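Local coordinates for VirX1 (Cyanophage Syn10, PDB 6QGM), which is a viral halogenase that iodinates diverse substrates and belongs to the flavin-dependent tryptophan halogenase family, at residues C27-I32 with Y371-R376. Numbering follows the deposited sequence.
Sequences CPQLEI and YLINQR
I373, the last residue of helix 360-373, sets its two branches against the turn that links helix 14-26 to strand 31-36. With CG1 beside its backbone N (chi1 -72°), it holds CG2 3.8 Å from SG of C27 and sends CD1 to within 4.0 Å of CD1 of L30, whose side chain it crosses at about a right angle. A type I beta turn from C27 to L30, closed by the hydrogen bond from L30 N to C27 O (3.0 Å), brings C27, Q29 and L30 to bear on the same helix end. C27 SG also lies 3.2 Å from OD1 of N374, while the other arm of that amide, ND2, is hydrogen-bonded to the carbonyl O of L26 and so ties the two helix ends together. Q29 starts from the crowded rotamer (chi1 76°) and bends at chi2, laying NE2 3.5 Å from CG2 of I373; its amide plane is turned 33° from that of N374. At the end of the turn, L30 packs on L23 of helix 14-26 and V7 of strand 6-10, within the Rossmann-type beta-alpha-beta unit. In 371-376, Q375 and R376 hydrogen-bond to a second subunit, and R376 also forms a salt bridge with E384 of helix 382-408.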
# COMPACT_ATOMS: atom_id res chain seq x y z
N CYS B 27 34.61 6.85 8.28
CA CYS B 27 35.08 5.46 8.03
C CYS B 27 36.60 5.40 8.17
O CYS B 27 37.31 5.07 7.21
CB CYS B 27 34.62 4.95 6.67
SG CYS B 27 32.82 5.09 6.41
N PRO B 28 37.13 5.70 9.37
CA PRO B 28 38.58 5.80 9.58
C PRO B 28 39.34 4.51 9.26
O PRO B 28 40.51 4.59 8.98
CB PRO B 28 38.72 6.12 11.08
CG PRO B 28 37.36 6.63 11.50
CD PRO B 28 36.37 5.90 10.62
N GLN B 29 38.67 3.36 9.33
CA GLN B 29 39.24 2.01 9.02
C GLN B 29 39.68 1.94 7.55
O GLN B 29 40.56 1.12 7.25
CB GLN B 29 38.25 0.89 9.39
CG GLN B 29 37.08 0.68 8.43
CD GLN B 29 35.85 1.50 8.73
OE1 GLN B 29 35.93 2.63 9.23
NE2 GLN B 29 34.68 0.96 8.41
N LEU B 30 39.10 2.76 6.66
CA LEU B 30 39.38 2.72 5.19
C LEU B 30 40.73 3.38 4.88
O LEU B 30 41.02 4.44 5.46
CB LEU B 30 38.28 3.45 4.42
CG LEU B 30 36.90 2.81 4.43
CD1 LEU B 30 35.95 3.61 3.54
CD2 LEU B 30 36.97 1.35 3.96
N GLU B 31 41.49 2.76 3.98
CA GLU B 31 42.56 3.39 3.17
C GLU B 31 41.87 4.03 1.96
O GLU B 31 41.12 3.31 1.27
CB GLU B 31 43.58 2.35 2.69
CG GLU B 31 43.94 1.29 3.73
CD GLU B 31 44.65 0.09 3.14
OE1 GLU B 31 44.10 -0.54 2.22
OE2 GLU B 31 45.77 -0.22 3.60
N ILE B 32 42.08 5.33 1.72
CA ILE B 32 41.37 6.08 0.64
C ILE B 32 42.40 6.76 -0.27
O ILE B 32 43.34 7.39 0.26
CB ILE B 32 40.40 7.11 1.24
CG1 ILE B 32 39.44 6.46 2.25
CG2 ILE B 32 39.65 7.85 0.14
CD1 ILE B 32 38.74 7.45 3.13
N TYR B 371 26.94 4.38 5.63
CA TYR B 371 26.00 3.58 6.46
C TYR B 371 26.38 2.10 6.35
O TYR B 371 26.53 1.44 7.39
CB TYR B 371 24.55 3.86 6.05
CG TYR B 371 23.54 2.99 6.76
CD1 TYR B 371 23.03 3.37 7.99
CD2 TYR B 371 23.11 1.80 6.22
CE1 TYR B 371 22.10 2.59 8.66
CE2 TYR B 371 22.21 0.99 6.88
CZ TYR B 371 21.70 1.39 8.11
OH TYR B 371 20.81 0.59 8.76
N LEU B 372 26.55 1.59 5.12
CA LEU B 372 26.87 0.16 4.86
C LEU B 372 28.29 -0.18 5.32
O LEU B 372 28.50 -1.27 5.87
CB LEU B 372 26.67 -0.13 3.37
CG LEU B 372 25.22 -0.16 2.88
CD1 LEU B 372 25.16 -0.53 1.43
CD2 LEU B 372 24.38 -1.14 3.70
N ILE B 373 29.26 0.70 5.08
CA ILE B 373 30.69 0.43 5.41
C ILE B 373 30.86 0.40 6.95
O ILE B 373 31.67 -0.43 7.41
CB ILE B 373 31.60 1.45 4.71
CG1 ILE B 373 31.65 1.16 3.20
CG2 ILE B 373 32.98 1.48 5.34
CD1 ILE B 373 32.43 2.18 2.39
N ASN B 374 30.12 1.22 7.70
CA ASN B 374 30.21 1.28 9.19
C ASN B 374 29.36 0.20 9.84
O ASN B 374 29.41 0.07 11.07
CB ASN B 374 29.83 2.66 9.74
CG ASN B 374 30.85 3.71 9.38
OD1 ASN B 374 31.96 3.37 8.96
ND2 ASN B 374 30.48 4.96 9.50
N GLN B 375 28.64 -0.59 9.05
CA GLN B 375 27.74 -1.66 9.55
C GLN B 375 28.60 -2.80 10.13
O GLN B 375 28.49 -3.03 11.34
CB GLN B 375 26.80 -2.03 8.40
CG GLN B 375 25.53 -2.73 8.84
CD GLN B 375 24.56 -1.87 9.62
OE1 GLN B 375 24.48 -1.99 10.84
NE2 GLN B 375 23.79 -1.03 8.95
N ARG B 376 29.45 -3.46 9.34
CA ARG B 376 30.31 -4.59 9.83
C ARG B 376 31.73 -4.45 9.29
O ARG B 376 32.22 -5.34 8.59
CB ARG B 376 29.68 -5.94 9.47
CG ARG B 376 28.29 -6.14 10.07
CD ARG B 376 27.62 -7.41 9.63
NE ARG B 376 27.06 -7.33 8.28
CZ ARG B 376 26.39 -8.32 7.71
NH1 ARG B 376 26.14 -9.44 8.37
NH2 ARG B 376 25.93 -8.16 6.48